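Local atomic coordinates of uncharacterized protein (PDB entry 1ZBS), a protein that probably acts as an N-acetylglucosamine kinase of the ASKHA superfamily, phosphorylating the sugar with ATP. Residues 100-105 with 111-116; 64-69 with 275-280; 236-241 with 254-259; 96-101 with 128-133; 184-189 with 193-198. All coordinates share one frame; numbering follows the deposited sequence.

Contact 1: residues 100-105 with 111-116; sequences GAARAL and GIACIL
A113 meets A102 where helix 100-105 comes closest to strand 111-116. The A113 CB methyl lies 3.6 Å from A102 CA and 3.7 Å from A102 CB. It therefore presses on the helix backbone as much as on a side chain. Two residues along the strand, I115 touches A101. Its CG1 branch does the work, with I115 CG1 at 4.0 Å from A101 CB and I115 CD1 at 4.1 Å from that same methyl. The branch reaches the helix because CG1 stands anti to the carbonyl carbon (chi1 -62°). All these touches are apolar, and no hydrogen bond joins the segments. The small side chains allow a close approach: the axes pass 7.7 Å apart, with their directions at 121°. The helix lies across the central strand of a sheet with the 3-2-1-4-5 strand order of the RNase H-like fold, which ASKHA proteins carry twice. Strand 111-116 is held there by backbone bonds to H239 and I241 on one neighbour and to N121 and F125 on the other. The alternate strand residues I112 and C114 point away from helix 97-105 and pack against helix 210-229. On the helix, A102 also meets F125, and L105 leans on H239 and I241 of strand 238-241. R103 points away from the strand and packs on L274 and Y277 of helix 271-280.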
# COMPACT_ATOMS: atom_id res chain seq x y z
N GLY A 100 6.39 -22.79 -12.54
CA GLY A 100 7.57 -23.48 -12.06
C GLY A 100 7.30 -24.08 -10.70
O GLY A 100 7.78 -25.17 -10.38
N ALA A 101 6.52 -23.38 -9.89
CA ALA A 101 6.19 -23.88 -8.56
C ALA A 101 5.27 -25.08 -8.65
O ALA A 101 5.47 -26.07 -7.95
CB ALA A 101 5.55 -22.78 -7.73
N ALA A 102 4.27 -25.01 -9.51
CA ALA A 102 3.34 -26.12 -9.65
C ALA A 102 4.04 -27.37 -10.16
O ALA A 102 3.76 -28.47 -9.70
CB ALA A 102 2.19 -25.74 -10.58
N ARG A 103 4.95 -27.19 -11.11
CA ARG A 103 5.68 -28.33 -11.66
C ARG A 103 6.58 -28.97 -10.61
O ARG A 103 6.76 -30.19 -10.60
CB ARG A 103 6.51 -27.91 -12.86
CG ARG A 103 5.71 -27.78 -14.14
CD ARG A 103 6.58 -27.33 -15.30
NE ARG A 103 5.84 -27.35 -16.56
CZ ARG A 103 6.32 -26.90 -17.71
NH1 ARG A 103 5.57 -26.96 -18.81
NH2 ARG A 103 7.54 -26.37 -17.77
N ALA A 104 7.14 -28.15 -9.73
CA ALA A 104 8.03 -28.65 -8.69
C ALA A 104 7.27 -29.33 -7.56
O ALA A 104 7.73 -30.33 -7.03
CB ALA A 104 8.87 -27.51 -8.14
N LEU A 105 6.11 -28.79 -7.20
CA LEU A 105 5.30 -29.33 -6.10
C LEU A 105 4.31 -30.40 -6.52
O LEU A 105 4.11 -31.40 -5.83
CB LEU A 105 4.54 -28.21 -5.41
CG LEU A 105 5.36 -27.12 -4.72
CD1 LEU A 105 4.46 -25.98 -4.27
CD2 LEU A 105 6.11 -27.72 -3.55
N GLY A 111 -3.69 -30.31 -8.89
CA GLY A 111 -3.55 -29.74 -7.56
C GLY A 111 -3.49 -28.22 -7.51
O GLY A 111 -3.58 -27.55 -8.54
N ILE A 112 -3.36 -27.68 -6.30
CA ILE A 112 -3.28 -26.24 -6.11
C ILE A 112 -1.90 -25.88 -5.62
O ILE A 112 -1.45 -26.40 -4.59
CB ILE A 112 -4.32 -25.75 -5.08
CG1 ILE A 112 -5.73 -25.99 -5.62
CG2 ILE A 112 -4.10 -24.27 -4.78
CD1 ILE A 112 -6.83 -25.79 -4.59
N ALA A 113 -1.22 -25.01 -6.36
CA ALA A 113 0.14 -24.58 -6.00
C ALA A 113 0.14 -23.12 -5.57
O ALA A 113 -0.42 -22.25 -6.26
CB ALA A 113 1.07 -24.78 -7.20
N CYS A 114 0.78 -22.85 -4.44
CA CYS A 114 0.83 -21.50 -3.90
C CYS A 114 2.24 -21.03 -3.59
O CYS A 114 3.10 -21.81 -3.19
CB CYS A 114 0.02 -21.40 -2.61
SG CYS A 114 -1.65 -21.97 -2.74
N ILE A 115 2.45 -19.73 -3.78
CA ILE A 115 3.74 -19.14 -3.48
C ILE A 115 3.56 -18.16 -2.32
O ILE A 115 2.62 -17.38 -2.30
CB ILE A 115 4.30 -18.38 -4.69
CG1 ILE A 115 4.53 -19.36 -5.85
CG2 ILE A 115 5.60 -17.68 -4.29
CD1 ILE A 115 5.13 -18.73 -7.08
N LEU A 116 4.45 -18.25 -1.34
CA LEU A 116 4.40 -17.36 -0.18
C LEU A 116 5.84 -16.88 0.07
O LEU A 116 6.59 -17.52 0.80
CB LEU A 116 3.87 -18.12 1.04
CG LEU A 116 2.69 -17.59 1.85
CD1 LEU A 116 1.53 -17.24 0.93
CD2 LEU A 116 2.25 -18.65 2.88

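Contact 2: residues 64-69 with 275-280; sequences YFYGAG and IQYHHN
The H278 imidazole stacks face to face on the Y64 ring, with centroids 3.8 Å apart and planes tilted by 20°. H278 ND1 sits over the centre of the Y64 ring, while Y64 CG lies toward the rim of the imidazole. Y64 CB adds a CH-pi contact over that same imidazole face. The opposite face of H278 is taken by Y277 of its own helix, which brings its edge carbon CD2 over the centre. Y66 comes to the rim instead. Its hydroxyl makes a hydrogen bond at the imidazole edge, Y66 OH to H278 NE2 at 2.7 Å. The H278 torsion (chi1 -65°) places CG anti to the carbonyl carbon and carries the ring between the rings of Y64 and Y277. A water in the imidazole plane bonds H278 ND1 at 3.1 Å and makes a weak bond to Y64 OH. The cluster joins strand 62-67 of the first sheet to the C-terminal helix 271-280. Y66 OH also bonds R103 NH2 from helix 97-105. Both imidazole nitrogens thus have partners, and both faces are covered, which should fix the rotation of the ring. The nearby guanidinium of R103 would probably disfavour a positive charge on H278.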
# COMPACT_ATOMS: atom_id res chain seq x y z
N TYR A 64 15.84 -23.81 -19.02
CA TYR A 64 14.46 -23.62 -18.58
C TYR A 64 14.43 -22.53 -17.50
O TYR A 64 14.99 -22.69 -16.41
CB TYR A 64 13.88 -24.93 -18.00
CG TYR A 64 13.99 -26.12 -18.93
CD1 TYR A 64 15.06 -27.01 -18.83
CD2 TYR A 64 13.02 -26.36 -19.90
CE1 TYR A 64 15.16 -28.13 -19.67
CE2 TYR A 64 13.11 -27.47 -20.74
CZ TYR A 64 14.17 -28.35 -20.62
OH TYR A 64 14.24 -29.46 -21.45
N PHE A 65 13.79 -21.42 -17.83
CA PHE A 65 13.71 -20.28 -16.94
C PHE A 65 12.30 -20.07 -16.41
O PHE A 65 11.32 -20.12 -17.16
CB PHE A 65 14.19 -19.03 -17.66
CG PHE A 65 14.32 -17.83 -16.77
CD1 PHE A 65 13.23 -17.00 -16.54
CD2 PHE A 65 15.53 -17.56 -16.14
CE1 PHE A 65 13.34 -15.91 -15.69
CE2 PHE A 65 15.66 -16.47 -15.28
CZ PHE A 65 14.56 -15.64 -15.05
N TYR A 66 12.21 -19.83 -15.11
CA TYR A 66 10.94 -19.59 -14.45
C TYR A 66 11.10 -18.31 -13.63
O TYR A 66 12.00 -18.21 -12.80
CB TYR A 66 10.60 -20.75 -13.53
CG TYR A 66 10.35 -22.05 -14.25
CD1 TYR A 66 9.17 -22.25 -14.96
CD2 TYR A 66 11.29 -23.08 -14.23
CE1 TYR A 66 8.92 -23.45 -15.63
CE2 TYR A 66 11.06 -24.29 -14.90
CZ TYR A 66 9.87 -24.46 -15.60
OH TYR A 66 9.61 -25.64 -16.25
N GLY A 67 10.23 -17.34 -13.86
CA GLY A 67 10.32 -16.09 -13.12
C GLY A 67 9.07 -15.24 -13.17
O GLY A 67 8.32 -15.29 -14.15
N ALA A 68 8.84 -14.46 -12.12
CA ALA A 68 7.68 -13.59 -12.07
C ALA A 68 7.86 -12.47 -13.09
O ALA A 68 8.91 -11.83 -13.12
CB ALA A 68 7.52 -13.01 -10.67
N GLY A 69 6.85 -12.25 -13.92
CA GLY A 69 6.93 -11.21 -14.93
C GLY A 69 7.11 -11.82 -16.31
O GLY A 69 7.04 -11.13 -17.33
N ILE A 275 14.35 -29.89 -10.93
CA ILE A 275 15.41 -30.72 -11.45
C ILE A 275 14.84 -32.07 -11.82
O ILE A 275 15.09 -32.57 -12.92
CB ILE A 275 16.53 -30.91 -10.43
CG1 ILE A 275 17.19 -29.56 -10.16
CG2 ILE A 275 17.54 -31.92 -10.95
CD1 ILE A 275 18.19 -29.58 -9.03
N GLN A 276 14.05 -32.65 -10.93
CA GLN A 276 13.45 -33.95 -11.22
C GLN A 276 12.43 -33.83 -12.36
O GLN A 276 12.28 -34.75 -13.15
CB GLN A 276 12.78 -34.54 -9.98
CG GLN A 276 13.76 -35.04 -8.90
CD GLN A 276 14.74 -36.10 -9.41
OE1 GLN A 276 15.64 -35.81 -10.20
NE2 GLN A 276 14.57 -37.34 -8.95
N TYR A 277 11.75 -32.69 -12.44
CA TYR A 277 10.75 -32.48 -13.47
C TYR A 277 11.35 -32.54 -14.87
O TYR A 277 10.90 -33.30 -15.72
CB TYR A 277 10.06 -31.13 -13.30
CG TYR A 277 9.09 -30.84 -14.43
CD1 TYR A 277 7.76 -31.24 -14.36
CD2 TYR A 277 9.54 -30.21 -15.60
CE1 TYR A 277 6.89 -31.04 -15.43
CE2 TYR A 277 8.68 -30.01 -16.68
CZ TYR A 277 7.36 -30.43 -16.59
OH TYR A 277 6.52 -30.25 -17.65
N HIS A 278 12.37 -31.72 -15.12
CA HIS A 278 13.02 -31.69 -16.42
C HIS A 278 13.94 -32.89 -16.59
O HIS A 278 14.76 -32.94 -17.51
CB HIS A 278 13.80 -30.39 -16.59
CG HIS A 278 12.92 -29.18 -16.61
ND1 HIS A 278 12.10 -28.88 -17.68
CD2 HIS A 278 12.66 -28.24 -15.67
CE1 HIS A 278 11.38 -27.81 -17.40
NE2 HIS A 278 11.70 -27.41 -16.19
N HIS A 279 13.81 -33.86 -15.69
CA HIS A 279 14.60 -35.07 -15.76
C HIS A 279 13.66 -36.18 -16.18
O HIS A 279 14.08 -37.19 -16.74
CB HIS A 279 15.21 -35.41 -14.40
CG HIS A 279 15.91 -36.73 -14.37
ND1 HIS A 279 15.82 -37.60 -13.30
CD2 HIS A 279 16.73 -37.33 -15.27
CE1 HIS A 279 16.55 -38.67 -13.54
NE2 HIS A 279 17.12 -38.53 -14.73
N ASN A 280 12.37 -35.98 -15.92
CA ASN A 280 11.34 -36.96 -16.25
C ASN A 280 10.37 -36.45 -17.30
O ASN A 280 9.48 -37.18 -17.75
CB ASN A 280 10.54 -37.36 -15.01
CG ASN A 280 11.42 -37.75 -13.84
OD1 ASN A 280 12.43 -38.43 -14.00
ND2 ASN A 280 11.02 -37.33 -12.65
O HOH W 1 12.29 -31.14 -19.75

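Contact 3: residues 236-241 with 254-259; sequences LPLHFI and SVIKKR
I256 reaches across from its helix to touch both F240 and L238. The tightest point is the tip of the isoleucine: I256 CD1 lies 3.6 Å from F240 CE2 and 4.1 Å from F240 CZ. It approaches the ring obliquely. L238 slides past it in the opposite direction, with L238 CD2 at 4.0 Å from I256 CG1. I256 CG1 is anti to the carbonyl carbon (chi1 -70°), and this aims CD1 at the strand. The touch is a narrow one, burying 105 Å² in all, and the nearest CA atoms, those of L238 and I256, are 8.4 Å apart. Strand 238-241 runs parallel to its neighbour 263-267, and helix 249-258 lies on the link between them. This is a beta-alpha-beta crossover in the second sheet. L261 and L263 add to the apolar packing round I256. L224 and F223 of helix 210-229 pack on L238 and F240 respectively. The contact is looser beyond I256. K257 and K258 are exposed and take no part in the packing. R259 is exposed too, but R259 NH1 forms a salt bridge with D221 of helix 210-229.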
# COMPACT_ATOMS: atom_id res chain seq x y z
N LEU A 236 -8.32 -31.21 -3.23
CA LEU A 236 -6.91 -31.07 -3.59
C LEU A 236 -6.10 -30.54 -2.43
O LEU A 236 -6.46 -29.55 -1.81
CB LEU A 236 -6.75 -30.14 -4.78
CG LEU A 236 -6.89 -30.71 -6.19
CD1 LEU A 236 -7.77 -31.95 -6.20
CD2 LEU A 236 -7.47 -29.61 -7.09
N PRO A 237 -4.99 -31.21 -2.12
CA PRO A 237 -4.12 -30.78 -1.01
C PRO A 237 -3.34 -29.52 -1.43
O PRO A 237 -2.97 -29.38 -2.60
CB PRO A 237 -3.21 -31.98 -0.80
CG PRO A 237 -3.06 -32.51 -2.19
CD PRO A 237 -4.49 -32.47 -2.70
N LEU A 238 -3.11 -28.61 -0.49
CA LEU A 238 -2.39 -27.37 -0.78
C LEU A 238 -0.87 -27.52 -0.77
O LEU A 238 -0.28 -27.96 0.22
CB LEU A 238 -2.78 -26.29 0.24
CG LEU A 238 -4.05 -25.48 -0.00
CD1 LEU A 238 -5.16 -26.36 -0.55
CD2 LEU A 238 -4.48 -24.81 1.30
N HIS A 239 -0.24 -27.15 -1.87
CA HIS A 239 1.21 -27.21 -1.99
C HIS A 239 1.74 -25.79 -1.95
O HIS A 239 1.23 -24.91 -2.64
CB HIS A 239 1.60 -27.91 -3.29
CG HIS A 239 1.32 -29.38 -3.28
ND1 HIS A 239 2.04 -30.27 -2.52
CD2 HIS A 239 0.37 -30.11 -3.92
CE1 HIS A 239 1.55 -31.49 -2.68
NE2 HIS A 239 0.54 -31.42 -3.53
N PHE A 240 2.78 -25.55 -1.15
CA PHE A 240 3.34 -24.21 -1.02
C PHE A 240 4.82 -24.11 -1.27
O PHE A 240 5.58 -25.05 -1.04
CB PHE A 240 3.08 -23.65 0.38
CG PHE A 240 1.65 -23.30 0.65
CD1 PHE A 240 1.21 -21.98 0.55
CD2 PHE A 240 0.75 -24.28 1.04
CE1 PHE A 240 -0.10 -21.64 0.84
CE2 PHE A 240 -0.58 -23.96 1.33
CZ PHE A 240 -1.01 -22.63 1.23
N ILE A 241 5.23 -22.94 -1.74
CA ILE A 241 6.64 -22.70 -1.99
C ILE A 241 6.97 -21.30 -1.48
O ILE A 241 6.08 -20.45 -1.37
CB ILE A 241 6.95 -22.84 -3.50
CG1 ILE A 241 8.32 -23.46 -3.67
CG2 ILE A 241 6.85 -21.51 -4.21
CD1 ILE A 241 8.34 -24.96 -3.37
N SER A 254 -1.55 -24.71 10.85
CA SER A 254 -2.67 -24.44 11.74
C SER A 254 -3.81 -23.74 11.01
O SER A 254 -4.97 -24.09 11.20
CB SER A 254 -2.23 -23.58 12.91
OG SER A 254 -3.36 -23.09 13.61
N VAL A 255 -3.46 -22.75 10.20
CA VAL A 255 -4.46 -22.00 9.44
C VAL A 255 -5.20 -22.92 8.47
O VAL A 255 -6.42 -22.95 8.45
CB VAL A 255 -3.81 -20.85 8.65
CG1 VAL A 255 -4.86 -20.16 7.79
CG2 VAL A 255 -3.18 -19.84 9.61
N ILE A 256 -4.44 -23.66 7.67
CA ILE A 256 -5.02 -24.59 6.71
C ILE A 256 -5.95 -25.58 7.42
O ILE A 256 -7.09 -25.76 7.02
CB ILE A 256 -3.91 -25.39 5.98
CG1 ILE A 256 -3.14 -24.47 5.03
CG2 ILE A 256 -4.52 -26.59 5.24
CD1 ILE A 256 -1.85 -25.07 4.46
N LYS A 257 -5.44 -26.20 8.48
CA LYS A 257 -6.20 -27.18 9.25
C LYS A 257 -7.49 -26.53 9.76
O LYS A 257 -8.58 -27.09 9.62
CB LYS A 257 -5.37 -27.66 10.45
CG LYS A 257 -5.70 -29.05 10.95
CD LYS A 257 -4.63 -30.06 10.52
CE LYS A 257 -3.28 -29.72 11.15
NZ LYS A 257 -2.19 -30.66 10.75
N LYS A 258 -7.35 -25.35 10.34
CA LYS A 258 -8.48 -24.62 10.90
C LYS A 258 -9.61 -24.37 9.90
O LYS A 258 -10.76 -24.18 10.30
CB LYS A 258 -7.98 -23.30 11.49
CG LYS A 258 -8.96 -22.58 12.39
CD LYS A 258 -8.22 -21.63 13.32
CE LYS A 258 -9.16 -20.72 14.10
NZ LYS A 258 -9.83 -19.72 13.22
N ARG A 259 -9.30 -24.38 8.61
CA ARG A 259 -10.35 -24.18 7.60
C ARG A 259 -10.82 -25.49 6.98
O ARG A 259 -11.56 -25.48 6.00
CB ARG A 259 -9.88 -23.23 6.50
CG ARG A 259 -9.55 -21.84 7.00
CD ARG A 259 -9.98 -20.79 5.99
NE ARG A 259 -11.42 -20.54 6.01
CZ ARG A 259 -11.99 -19.47 6.55
NH1 ARG A 259 -11.24 -18.53 7.12
NH2 ARG A 259 -13.30 -19.31 6.51

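Contact 4: residues 96-101 with 128-133; sequences GDMLGA and REIKAN
Apolar contacts centre on the I130 CD1 methyl. It lies 4.0 Å from L99 CB and equally 4.0 Å from L99 N, so the methyl also meets the main chain of the helix. I130 CD1 also comes within 4.1 Å of CG of M98, which is present as selenomethionine. The M98 and I130 side chains cross at about a right angle. The second kind of contact is polar against apolar. N133 sets its amide beside the same methylene, with N133 ND2 at 3.7 Å from M98 CG. N133 CG is anti to the backbone N (chi1 -164°), which extends the amide to the helix. Its OD1 makes a weak hydrogen bond to N121 ND2 on the adjacent strand. No hydrogen bond crosses the contact. A classic beta bulge at K131 and A132, opposite L124, separates I130 from N133. Helix 97-105 lies over the edge strand 130-133 and its neighbour 120-125, and the bent end of M98 runs on to A113 and I115 of strand 111-116.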
# COMPACT_ATOMS: atom_id res chain seq x y z
N GLY A 96 6.43 -18.60 -16.42
CA GLY A 96 6.23 -17.91 -15.16
C GLY A 96 6.67 -18.71 -13.95
O GLY A 96 6.78 -19.94 -14.01
N ASP A 97 6.91 -18.02 -12.85
CA ASP A 97 7.34 -18.67 -11.62
C ASP A 97 6.23 -19.50 -10.98
O ASP A 97 6.51 -20.46 -10.26
CB ASP A 97 7.87 -17.64 -10.61
CG ASP A 97 6.87 -16.54 -10.30
OD1 ASP A 97 7.06 -15.86 -9.27
OD2 ASP A 97 5.91 -16.33 -11.07
N MSE A 98 4.98 -19.14 -11.24
CA MSE A 98 3.85 -19.86 -10.68
C MSE A 98 3.82 -21.26 -11.27
O MSE A 98 3.61 -22.25 -10.55
CB MSE A 98 2.54 -19.12 -11.00
CG MSE A 98 1.30 -19.68 -10.32
SE MSE A 98 1.33 -19.60 -8.38
CE MSE A 98 2.16 -21.31 -7.98
N LEU A 99 4.07 -21.35 -12.57
CA LEU A 99 4.09 -22.62 -13.26
C LEU A 99 5.27 -23.46 -12.78
O LEU A 99 5.17 -24.69 -12.65
CB LEU A 99 4.19 -22.39 -14.77
CG LEU A 99 4.42 -23.63 -15.63
CD1 LEU A 99 3.29 -24.63 -15.41
CD2 LEU A 99 4.50 -23.22 -17.09
N GLY A 100 6.39 -22.79 -12.54
CA GLY A 100 7.57 -23.48 -12.06
C GLY A 100 7.30 -24.08 -10.70
O GLY A 100 7.78 -25.17 -10.38
N ALA A 101 6.52 -23.38 -9.89
CA ALA A 101 6.19 -23.88 -8.56
C ALA A 101 5.27 -25.08 -8.65
O ALA A 101 5.47 -26.07 -7.95
CB ALA A 101 5.55 -22.78 -7.73
N ARG A 128 -0.53 -30.62 -16.01
CA ARG A 128 0.40 -30.33 -17.09
C ARG A 128 0.48 -28.83 -17.30
O ARG A 128 1.53 -28.29 -17.66
CB ARG A 128 -0.02 -31.03 -18.40
CG ARG A 128 1.16 -31.53 -19.26
CD ARG A 128 1.20 -33.08 -19.32
NE ARG A 128 2.48 -33.63 -19.79
CZ ARG A 128 3.63 -33.56 -19.11
NH1 ARG A 128 4.75 -34.08 -19.60
NH2 ARG A 128 3.66 -32.95 -17.92
N GLU A 129 -0.63 -28.14 -17.06
CA GLU A 129 -0.64 -26.70 -17.23
C GLU A 129 -1.65 -26.06 -16.29
O GLU A 129 -2.55 -26.73 -15.78
CB GLU A 129 -0.96 -26.35 -18.68
CG GLU A 129 -2.29 -26.89 -19.17
CD GLU A 129 -2.34 -27.02 -20.69
OE1 GLU A 129 -2.01 -26.03 -21.39
OE2 GLU A 129 -2.70 -28.11 -21.18
N ILE A 130 -1.46 -24.77 -16.05
CA ILE A 130 -2.33 -24.01 -15.15
C ILE A 130 -3.71 -23.81 -15.75
O ILE A 130 -3.85 -23.34 -16.88
CB ILE A 130 -1.74 -22.63 -14.82
CG1 ILE A 130 -0.37 -22.79 -14.16
CG2 ILE A 130 -2.67 -21.90 -13.87
CD1 ILE A 130 0.35 -21.48 -13.92
N LYS A 131 -4.73 -24.16 -14.98
CA LYS A 131 -6.10 -24.01 -15.42
C LYS A 131 -6.76 -22.74 -14.92
O LYS A 131 -7.64 -22.20 -15.58
CB LYS A 131 -6.93 -25.22 -14.97
CG LYS A 131 -6.83 -26.42 -15.91
CD LYS A 131 -7.48 -26.10 -17.26
CE LYS A 131 -7.57 -27.33 -18.16
NZ LYS A 131 -8.58 -27.12 -19.25
N ALA A 132 -6.33 -22.26 -13.75
CA ALA A 132 -6.90 -21.04 -13.18
C ALA A 132 -5.89 -20.33 -12.28
O ALA A 132 -5.11 -20.98 -11.59
CB ALA A 132 -8.17 -21.38 -12.40
N ASN A 133 -5.92 -19.00 -12.27
CA ASN A 133 -4.98 -18.20 -11.49
C ASN A 133 -5.64 -16.94 -10.93
O ASN A 133 -6.30 -16.20 -11.66
CB ASN A 133 -3.81 -17.77 -12.38
CG ASN A 133 -2.62 -17.28 -11.57
OD1 ASN A 133 -2.75 -16.41 -10.70
ND2 ASN A 133 -1.44 -17.81 -11.88

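Contact 5: residues 184-189 with 193-198; sequences ESVYRK and NRFLAG
F195 lays its ring flat against S185, the first touch met along segment 193-198. S185 CB stands almost exactly above the ring, 3.5 Å from the F195 centroid and 5° off the normal, a CH-pi contact. F195 CG is anti to the backbone N (chi1 171°), and this swings the ring across to helix 184-188. The serine hydroxyl is engaged within its own helix, by a hydrogen bond from S185 OG to D181 O. F195 also meets V186, with V186 CG2 at 4.0 Å from F195 CD2, in an oblique approach. The ring further makes an edge-to-face pair with F199. The two helices are joined by a short turn and run nearly antiparallel, at 152° with axes 9.3 Å apart. They form a helical hairpin at the contact with the second subunit, in the mostly helical region between strands 130-133 and 238-241. L196 comes next. Its CD2 methyl lies 4.0 Å from V186 CG2, and the two side chains cross at about a right angle. L196 also packs on Y139 and R152 of its own chain. L196 and V186 both touch L141 of the second subunit. The next residue on the first helix, Y187, hydrogen-bonds through its hydroxyl to backbone atoms of that subunit, including L137 O.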
# COMPACT_ATOMS: atom_id res chain seq x y z
N GLU A 184 9.73 7.45 4.35
CA GLU A 184 10.58 7.75 3.20
C GLU A 184 10.81 6.50 2.33
O GLU A 184 10.59 6.54 1.11
CB GLU A 184 11.92 8.34 3.70
CG GLU A 184 13.04 8.42 2.64
CD GLU A 184 14.37 8.94 3.20
OE1 GLU A 184 14.74 8.57 4.35
OE2 GLU A 184 15.07 9.72 2.49
N SER A 185 11.20 5.38 2.94
CA SER A 185 11.45 4.15 2.18
C SER A 185 10.19 3.56 1.54
O SER A 185 10.23 3.05 0.42
CB SER A 185 12.09 3.09 3.07
OG SER A 185 13.32 3.55 3.60
N VAL A 186 9.08 3.62 2.26
CA VAL A 186 7.83 3.08 1.76
C VAL A 186 7.21 3.92 0.65
O VAL A 186 6.74 3.37 -0.35
CB VAL A 186 6.82 2.94 2.92
CG1 VAL A 186 5.43 2.63 2.38
CG2 VAL A 186 7.26 1.82 3.86
N TYR A 187 7.22 5.23 0.80
CA TYR A 187 6.59 6.10 -0.19
C TYR A 187 7.49 6.83 -1.20
O TYR A 187 6.99 7.25 -2.24
CB TYR A 187 5.73 7.13 0.54
CG TYR A 187 4.70 6.51 1.47
CD1 TYR A 187 3.43 6.16 1.00
CD2 TYR A 187 5.00 6.28 2.81
CE1 TYR A 187 2.48 5.60 1.85
CE2 TYR A 187 4.05 5.72 3.67
CZ TYR A 187 2.80 5.39 3.18
OH TYR A 187 1.85 4.83 4.01
N ARG A 188 8.78 6.97 -0.92
CA ARG A 188 9.66 7.70 -1.83
C ARG A 188 10.95 6.97 -2.23
O ARG A 188 11.90 7.58 -2.71
CB ARG A 188 10.03 9.06 -1.22
CG ARG A 188 9.14 10.21 -1.66
CD ARG A 188 8.29 10.77 -0.52
NE ARG A 188 9.06 11.00 0.71
CZ ARG A 188 8.51 11.27 1.89
NH1 ARG A 188 9.28 11.44 2.96
NH2 ARG A 188 7.19 11.37 2.00
N LYS A 189 10.96 5.66 -2.04
CA LYS A 189 12.12 4.85 -2.36
C LYS A 189 11.67 3.72 -3.27
O LYS A 189 10.53 3.27 -3.19
CB LYS A 189 12.69 4.26 -1.08
CG LYS A 189 14.14 4.58 -0.82
CD LYS A 189 14.34 6.05 -0.57
CE LYS A 189 15.81 6.33 -0.29
NZ LYS A 189 16.07 7.76 0.01
N ASN A 193 8.20 -2.80 -1.67
CA ASN A 193 7.81 -4.15 -1.28
C ASN A 193 8.97 -4.95 -0.66
O ASN A 193 8.78 -5.65 0.34
CB ASN A 193 7.22 -4.92 -2.47
CG ASN A 193 8.16 -4.97 -3.66
OD1 ASN A 193 8.84 -4.00 -3.97
ND2 ASN A 193 8.19 -6.11 -4.34
N ARG A 194 10.16 -4.84 -1.26
CA ARG A 194 11.33 -5.53 -0.75
C ARG A 194 11.75 -4.96 0.59
O ARG A 194 12.22 -5.68 1.47
CB ARG A 194 12.50 -5.41 -1.74
CG ARG A 194 12.32 -6.21 -3.02
CD ARG A 194 13.50 -5.99 -3.95
NE ARG A 194 13.18 -6.34 -5.33
CZ ARG A 194 13.91 -5.98 -6.38
NH1 ARG A 194 15.02 -5.27 -6.19
NH2 ARG A 194 13.55 -6.34 -7.60
N PHE A 195 11.59 -3.64 0.73
CA PHE A 195 11.93 -2.98 1.98
C PHE A 195 11.06 -3.59 3.08
O PHE A 195 11.55 -4.04 4.12
CB PHE A 195 11.66 -1.48 1.89
CG PHE A 195 11.79 -0.77 3.20
CD1 PHE A 195 13.04 -0.60 3.80
CD2 PHE A 195 10.66 -0.30 3.87
CE1 PHE A 195 13.17 0.02 5.04
CE2 PHE A 195 10.78 0.33 5.11
CZ PHE A 195 12.04 0.49 5.70
N LEU A 196 9.75 -3.60 2.82
CA LEU A 196 8.77 -4.12 3.76
C LEU A 196 8.93 -5.62 4.07
O LEU A 196 8.78 -6.03 5.22
CB LEU A 196 7.36 -3.86 3.22
CG LEU A 196 6.87 -2.41 3.31
CD1 LEU A 196 5.52 -2.28 2.63
CD2 LEU A 196 6.77 -1.99 4.79
N ALA A 197 9.25 -6.41 3.05
CA ALA A 197 9.43 -7.85 3.21
C ALA A 197 10.74 -8.22 3.89
O ALA A 197 10.97 -9.39 4.19
CB ALA A 197 9.34 -8.53 1.85
N GLY A 198 11.61 -7.24 4.13
CA GLY A 198 12.88 -7.53 4.77
C GLY A 198 12.85 -7.57 6.28
O GLY A 198 13.89 -7.71 6.93

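Contacts 1 and 4 share helix 97-105, and their centres are 7 Å apart. Together with contact 3 they reach one sheet, in which strands 111-116 and 238-241 are neighbours. Contact 2 belongs to the other sheet, yet its centre is only 12 Å from that of contact 1; the two touch through R103 and Y66. Helix 97-105 thus touches elements of both sheets, consistent with a place at the junction of the two lobes of an ASKHA fold. Along the chain, contact 2 spans all the others, pairing an early strand with the C-terminal helix. Contact 5 stands apart, with its centre 27 to 30 Å from the rest, in the helical region that meets the second subunit.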